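Side-chain contacts in L-hydantoinase (PDB 1GKR), which hydrolyses the cyclic amide ring of hydantoin derivatives, using two zinc ions per subunit and working as a homotetramer with substrate-dependent stereoselectivity: residues Leu346-Gly349 with Val350-Arg354; Leu132-Ile135 with Arg136-His139; Trp325-Val328 with Trp329-Gly332. All coordinates share one frame; numbering follows the deposited sequence.

Interaction 1 of 3, residues Leu346-Gly349 with Val350-Arg354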
loop_
_atom_site.group_PDB
_atom_site.type_symbol
_atom_site.label_atom_id
_atom_site.label_comp_id
_atom_site.label_asym_id
_atom_site.label_seq_id
_atom_site.Cartn_x
_atom_site.Cartn_y
_atom_site.Cartn_z
ATOM N N LEU A 346 29.215 19.309 2.108
ATOM C CA LEU A 346 30.311 19.133 1.173
ATOM C C LEU A 346 31.315 18.129 1.744
ATOM O O LEU A 346 31.757 17.212 1.061
ATOM C CB LEU A 346 30.996 20.476 0.966
ATOM C CG LEU A 346 30.892 21.193 -0.377
ATOM C CD1 LEU A 346 29.608 20.853 -1.101
ATOM C CD2 LEU A 346 31.016 22.684 -0.110
ATOM N N THR A 347 31.649 18.306 3.018
ATOM C CA THR A 347 32.611 17.457 3.702
ATOM C C THR A 347 32.198 16.006 3.932
ATOM O O THR A 347 32.900 15.092 3.511
ATOM C CB THR A 347 32.997 18.080 5.067
ATOM O OG1 THR A 347 33.751 19.275 4.842
ATOM C CG2 THR A 347 33.822 17.121 5.896
ATOM N N ASN A 348 31.071 15.788 4.595
ATOM C CA ASN A 348 30.635 14.432 4.893
ATOM C C ASN A 348 29.708 13.815 3.870
ATOM O O ASN A 348 29.333 12.642 3.990
ATOM C CB ASN A 348 29.969 14.406 6.256
ATOM C CG ASN A 348 30.864 14.956 7.336
ATOM O OD1 ASN A 348 31.901 14.373 7.653
ATOM N ND2 ASN A 348 30.480 16.094 7.898
ATOM N N GLY A 349 29.320 14.611 2.876
ATOM C CA GLY A 349 28.446 14.121 1.830
ATOM C C GLY A 349 29.195 13.955 0.515
ATOM O O GLY A 349 29.506 12.835 0.092
ATOM N N VAL A 350 29.507 15.074 -0.129
ATOM C CA VAL A 350 30.203 15.045 -1.403
ATOM C C VAL A 350 31.589 14.428 -1.327
ATOM O O VAL A 350 31.852 13.431 -1.996
ATOM C CB VAL A 350 30.313 16.454 -2.013
ATOM C CG1 VAL A 350 31.153 16.403 -3.273
ATOM C CG2 VAL A 350 28.922 16.982 -2.338
ATOM N N ASN A 351 32.468 15.005 -0.511
ATOM C CA ASN A 351 33.837 14.501 -0.379
ATOM C C ASN A 351 33.965 13.148 0.289
ATOM O O ASN A 351 35.070 12.645 0.468
ATOM C CB ASN A 351 34.710 15.478 0.397
ATOM C CG ASN A 351 35.169 16.634 -0.444
ATOM O OD1 ASN A 351 35.027 16.618 -1.669
ATOM N ND2 ASN A 351 35.740 17.650 0.206
ATOM N N LYS A 352 32.849 12.556 0.674
ATOM C CA LYS A 352 32.914 11.268 1.333
ATOM C C LYS A 352 32.173 10.278 0.460
ATOM O O LYS A 352 31.927 9.140 0.850
ATOM C CB LYS A 352 32.300 11.373 2.727
ATOM C CG LYS A 352 32.789 10.332 3.684
ATOM C CD LYS A 352 32.614 10.777 5.117
ATOM C CE LYS A 352 33.660 11.809 5.490
ATOM N NZ LYS A 352 33.688 12.058 6.965
ATOM N N GLY A 353 31.814 10.748 -0.731
ATOM C CA GLY A 353 31.146 9.922 -1.716
ATOM C C GLY A 353 29.708 9.513 -1.525
ATOM O O GLY A 353 29.201 8.751 -2.338
ATOM N N ARG A 354 29.031 9.979 -0.482
ATOM C CA ARG A 354 27.634 9.578 -0.322
ATOM C C ARG A 354 26.590 10.600 -0.798
ATOM O O ARG A 354 25.400 10.447 -0.534
ATOM C CB ARG A 354 27.360 9.148 1.125
ATOM C CG ARG A 354 27.870 10.086 2.152
ATOM C CD ARG A 354 28.529 9.311 3.267
ATOM N NE ARG A 354 27.581 8.649 4.160
ATOM C CZ ARG A 354 27.348 9.038 5.412
ATOM N NH1 ARG A 354 27.991 10.097 5.917
ATOM N NH2 ARG A 354 26.498 8.348 6.168
#
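Asn348 turns its CG away from its own carbonyl carbon to lie beside the backbone N, while Lys352 starts with CG opposite its N (chi1 -156°) and then bends at chi3 (-75°), which folds the lysine back over the preceding helical turn. The two side chains run side by side in the same direction, and Lys352 NZ gives a hydrogen bond to Asn348 OD1 at 3.0 Å, in the carbonyl plane and on a lone pair. The amide nitrogen of Asn348 is turned elsewhere and makes weak bonds to Asn269 and to the backbone of Met344.

This pairing sits where helix 341-350 unwinds. Asn351 N binds Leu346 O at 2.8 Å, almost straight at 177°, a five-residue step that makes the last turn pi-type. Beyond it the chain follows the pattern of a Schellman motif: Gly353 has positive phi, its N bonds to Val350 O at 3.0 Å closing a type I turn, and Arg354 N makes a weak bond to Gly349 O at 3.0 Å. Arg354 also brings NH1 weakly to Asn348 O at 3.5 Å, near the guanidinium plane and at its edge, while its charge makes a cation-pi contact with Trp298. On the apolar side of the helix Leu346 CD1 lies 4.1 Å from Val350 CG2, and both residues pack on Leu360 of helix 357-372.

Interaction 2 of 3, residues Leu132-Ile135 with Arg136-His139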
loop_
_atom_site.group_PDB
_atom_site.type_symbol
_atom_site.label_atom_id
_atom_site.label_comp_id
_atom_site.label_asym_id
_atom_site.label_seq_id
_atom_site.Cartn_x
_atom_site.Cartn_y
_atom_site.Cartn_z
ATOM N N LEU A 132 -5.847 34.795 11.404
ATOM C CA LEU A 132 -6.224 34.384 10.057
ATOM C C LEU A 132 -6.280 35.493 8.994
ATOM O O LEU A 132 -5.713 35.356 7.913
ATOM C CB LEU A 132 -7.553 33.634 10.110
ATOM C CG LEU A 132 -7.835 32.725 8.922
ATOM C CD1 LEU A 132 -6.636 31.851 8.642
ATOM C CD2 LEU A 132 -9.029 31.859 9.243
ATOM N N PRO A 133 -6.958 36.608 9.286
ATOM C CA PRO A 133 -7.038 37.690 8.295
ATOM C C PRO A 133 -5.742 38.428 7.986
ATOM O O PRO A 133 -5.656 39.117 6.971
ATOM C CB PRO A 133 -8.105 38.610 8.875
ATOM C CG PRO A 133 -7.973 38.387 10.347
ATOM C CD PRO A 133 -7.815 36.894 10.447
ATOM N N GLU A 134 -4.740 38.295 8.847
ATOM C CA GLU A 134 -3.465 38.967 8.603
ATOM C C GLU A 134 -2.680 38.267 7.494
ATOM O O GLU A 134 -1.844 38.882 6.823
ATOM C CB GLU A 134 -2.608 38.990 9.872
ATOM C CG GLU A 134 -3.125 39.887 10.967
ATOM C CD GLU A 134 -3.305 41.324 10.512
ATOM O OE1 GLU A 134 -2.329 41.943 10.018
ATOM O OE2 GLU A 134 -4.431 41.836 10.656
ATOM N N ILE A 135 -2.944 36.977 7.312
ATOM C CA ILE A 135 -2.250 36.191 6.302
ATOM C C ILE A 135 -2.382 36.773 4.907
ATOM O O ILE A 135 -1.391 36.929 4.199
ATOM C CB ILE A 135 -2.748 34.743 6.306
ATOM C CG1 ILE A 135 -2.193 34.041 7.548
ATOM C CG2 ILE A 135 -2.321 34.030 5.022
ATOM C CD1 ILE A 135 -2.784 32.700 7.817
ATOM N N ARG A 136 -3.606 37.093 4.514
ATOM C CA ARG A 136 -3.855 37.677 3.208
ATOM C C ARG A 136 -3.050 38.969 3.074
ATOM O O ARG A 136 -2.478 39.257 2.023
ATOM C CB ARG A 136 -5.340 37.983 3.084
ATOM C CG ARG A 136 -6.004 37.386 1.884
ATOM C CD ARG A 136 -5.561 38.087 0.634
ATOM N NE ARG A 136 -6.079 37.393 -0.537
ATOM C CZ ARG A 136 -5.695 37.634 -1.786
ATOM N NH1 ARG A 136 -4.778 38.567 -2.039
ATOM N NH2 ARG A 136 -6.218 36.923 -2.778
ATOM N N LYS A 137 -3.006 39.740 4.160
ATOM C CA LYS A 137 -2.295 41.017 4.191
ATOM C C LYS A 137 -0.793 40.883 3.971
ATOM O O LYS A 137 -0.195 41.637 3.188
ATOM C CB LYS A 137 -2.515 41.722 5.532
ATOM C CG LYS A 137 -3.957 42.080 5.879
ATOM C CD LYS A 137 -3.975 42.915 7.158
ATOM C CE LYS A 137 -5.385 43.161 7.673
ATOM N NZ LYS A 137 -5.378 44.077 8.856
ATOM N N MET A 138 -0.181 39.942 4.691
ATOM C CA MET A 138 1.255 39.726 4.569
ATOM C C MET A 138 1.591 39.173 3.185
ATOM O O MET A 138 2.620 39.530 2.594
ATOM C CB MET A 138 1.753 38.797 5.685
ATOM C CG MET A 138 1.715 39.454 7.040
ATOM S SD MET A 138 2.407 38.505 8.397
ATOM C CE MET A 138 0.976 37.584 8.953
ATOM N N HIS A 139 0.714 38.315 2.667
ATOM C CA HIS A 139 0.898 37.746 1.340
ATOM C C HIS A 139 1.027 38.890 0.341
ATOM O O HIS A 139 1.976 38.929 -0.458
ATOM C CB HIS A 139 -0.302 36.884 0.947
ATOM C CG HIS A 139 -0.238 36.376 -0.460
ATOM N ND1 HIS A 139 0.690 35.447 -0.874
ATOM C CD2 HIS A 139 -0.960 36.701 -1.558
ATOM C CE1 HIS A 139 0.538 35.222 -2.166
ATOM N NE2 HIS A 139 -0.455 35.971 -2.607
#
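Glu134 and Lys137 form an i to i+3 salt bridge near the start of helix 132-140, one of the peripheral helices of the amidohydrolase barrel. Lys137 is extended beyond CG, whereas Glu134 bends at chi2 (-56°), and the two chains cross at a slant. Lys137 NZ meets Glu134 OE2 at 3.0 Å, on the syn side of the carboxylate but 23° out of its plane. The aliphatic part of the lysine takes part as well: its CD passes 3.4 Å from Glu134 OE1, and Lys137 also touches Leu103.

The first i to i+4 bonds run from Met138 N to Glu134 O and from His139 N to Ile135 O, each at 2.9 Å; ahead of them the chain turns more tightly, with Ile135 N bonded to Leu132 O. Met138 bends at chi3 to bring its CE to 4.0 Å from Glu134 CB, on the side of the helix where Met138 and Ile135 both rest against Phe146 and Met138 also touches Phe106 of helix 103-116. Arg136 forms a salt bridge through NH1 with Asp140, one turn further along the helix.

The second oxygen of Glu134, OE1, accepts a hydrogen bond from Leu103 N, at the first turn of helix 103-116. Held between the lysine ammonium and the amino end of that helix, the carboxylate is likely to be stabilised in its ionised form and limited in its rotation about chi3.

Interaction 3 of 3, residues Trp325-Val328 with Trp329-Gly332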
loop_
_atom_site.group_PDB
_atom_site.type_symbol
_atom_site.label_atom_id
_atom_site.label_comp_id
_atom_site.label_asym_id
_atom_site.label_seq_id
_atom_site.Cartn_x
_atom_site.Cartn_y
_atom_site.Cartn_z
ATOM N N TRP A 325 23.911 20.267 30.685
ATOM C CA TRP A 325 24.837 19.176 30.964
ATOM C C TRP A 325 24.399 18.331 32.152
ATOM O O TRP A 325 24.556 17.111 32.142
ATOM C CB TRP A 325 26.233 19.711 31.251
ATOM C CG TRP A 325 26.924 20.270 30.063
ATOM C CD1 TRP A 325 27.186 21.584 29.816
ATOM C CD2 TRP A 325 27.455 19.537 28.950
ATOM N NE1 TRP A 325 27.849 21.719 28.614
ATOM C CE2 TRP A 325 28.025 20.479 28.063
ATOM C CE3 TRP A 325 27.501 18.179 28.614
ATOM C CZ2 TRP A 325 28.633 20.106 26.861
ATOM C CZ3 TRP A 325 28.109 17.805 27.410
ATOM C CH2 TRP A 325 28.664 18.769 26.552
ATOM N N LYS A 326 23.844 18.982 33.169
ATOM C CA LYS A 326 23.415 18.283 34.377
ATOM C C LYS A 326 21.927 17.943 34.375
ATOM O O LYS A 326 21.515 16.908 34.899
ATOM C CB LYS A 326 23.751 19.133 35.606
ATOM C CG LYS A 326 25.191 19.647 35.641
ATOM C CD LYS A 326 25.364 20.754 36.681
ATOM C CE LYS A 326 26.708 21.467 36.522
ATOM N NZ LYS A 326 26.855 22.652 37.436
ATOM N N ASP A 327 21.123 18.826 33.798
ATOM C CA ASP A 327 19.681 18.611 33.722
ATOM C C ASP A 327 19.217 19.081 32.342
ATOM O O ASP A 327 19.083 20.285 32.094
ATOM C CB ASP A 327 18.970 19.396 34.827
ATOM C CG ASP A 327 17.463 19.232 34.784
ATOM O OD1 ASP A 327 16.871 19.577 33.744
ATOM O OD2 ASP A 327 16.867 18.763 35.780
ATOM N N VAL A 328 18.979 18.112 31.456
ATOM C CA VAL A 328 18.565 18.361 30.077
ATOM C C VAL A 328 17.335 19.263 29.918
ATOM O O VAL A 328 17.290 20.109 29.026
ATOM C CB VAL A 328 18.302 17.014 29.340
ATOM C CG1 VAL A 328 16.871 16.518 29.602
ATOM C CG2 VAL A 328 18.559 17.181 27.868
ATOM N N TRP A 329 16.345 19.087 30.787
ATOM C CA TRP A 329 15.125 19.871 30.712
ATOM C C TRP A 329 15.348 21.367 30.931
ATOM O O TRP A 329 14.411 22.152 30.807
ATOM C CB TRP A 329 14.101 19.367 31.732
ATOM C CG TRP A 329 13.957 17.885 31.738
ATOM C CD1 TRP A 329 14.398 17.024 32.697
ATOM C CD2 TRP A 329 13.416 17.074 30.690
ATOM N NE1 TRP A 329 14.174 15.723 32.308
ATOM C CE2 TRP A 329 13.573 15.727 31.079
ATOM C CE3 TRP A 329 12.817 17.357 29.454
ATOM C CZ2 TRP A 329 13.156 14.667 30.280
ATOM C CZ3 TRP A 329 12.403 16.307 28.660
ATOM C CH2 TRP A 329 12.575 14.974 29.074
ATOM N N LYS A 330 16.575 21.781 31.235
ATOM C CA LYS A 330 16.820 23.204 31.473
ATOM C C LYS A 330 17.626 23.876 30.380
ATOM O O LYS A 330 18.082 25.010 30.537
ATOM C CB LYS A 330 17.504 23.408 32.822
ATOM C CG LYS A 330 16.622 22.972 33.980
ATOM C CD LYS A 330 17.195 23.410 35.326
ATOM C CE LYS A 330 16.351 22.833 36.489
ATOM N NZ LYS A 330 17.019 23.000 37.862
ATOM N N ALA A 331 17.804 23.168 29.274
ATOM C CA ALA A 331 18.530 23.711 28.143
ATOM C C ALA A 331 17.496 23.949 27.048
ATOM O O ALA A 331 16.541 23.176 26.909
ATOM C CB ALA A 331 19.587 22.724 27.684
ATOM N N GLY A 332 17.664 25.028 26.289
ATOM C CA GLY A 332 16.720 25.313 25.220
ATOM C C GLY A 332 17.072 24.618 23.917
ATOM O O GLY A 332 18.199 24.175 23.724
#
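Val328 lays one methyl over the indole of Trp329, so that the two adjacent side chains meet slantwise, branch against ring face. The methyl is CG1, set between the backbone N and the carbonyl carbon of its own residue (chi1 85°), and it lies 3.6 Å from the centroid of the five-membered ring, only 9° off the ring normal. This is a CH-pi contact; the nearest ring carbons, CD2 among them, are 3.7 Å from Val328 CG1. The indole reaches helix 187-199, where it touches Gln194 and Ile197, makes a cation-pi contact with Lys198, and gives its NE1 hydrogen to Gly202 O. Val328 in turn rests on Met205 and Tyr208 of helix 205-211.

Asp327 lies across Lys330 at an angle. With the aspartate CG opposite the backbone N (chi1 179°), OD1 comes to 3.4 Å from Lys330 CG, so the carboxylate meets the lysine's aliphatic chain. The charged ends stay apart, Lys330 NZ being 4.7 Å from Asp327 OD2, an oxygen that has a long, weak ion pair with Lys203.

Replacing Trp329 by an alanine would probably leave Val328 CG1 without its ring face, Gly202 O without its indole donor and Lys198 without its cation-pi partner.

The backbone beneath these side chains makes two successive i to i+3 bonds, Lys330 N to Asp327 O at 3.0 Å and Ala331 N to Val328 O at 3.1 Å. Lys283 NZ also bonds to Val328 O. Two such bonds in succession are the mark of a single turn of 3-10 helix, here at Val328 and Trp329, within the long loop that follows strand 313-314 of the TIM-barrel amidohydrolase domain.

In the fold
All three contacts are local, partly buried and remote from the zinc site, and none touches another subunit. Interactions 1 and 2 lie on opposite sides of the chain's centre, their centres about 42 Å apart; the centre of interaction 3 lies about 33 Å and 37 Å from these. They share no helix or strand. Interaction 2 belongs to a helix near its start, with a salt bridge beside the first alpha-helical bonds, whereas interaction 1 belongs to a helix end, where backbone carbonyls and a neutral amide accept the bonds, several of them weak. Interaction 3, in a loop, adds an aromatic face to two i to i+3 backbone bonds. Each has a buried apolar flank beside exposed residues.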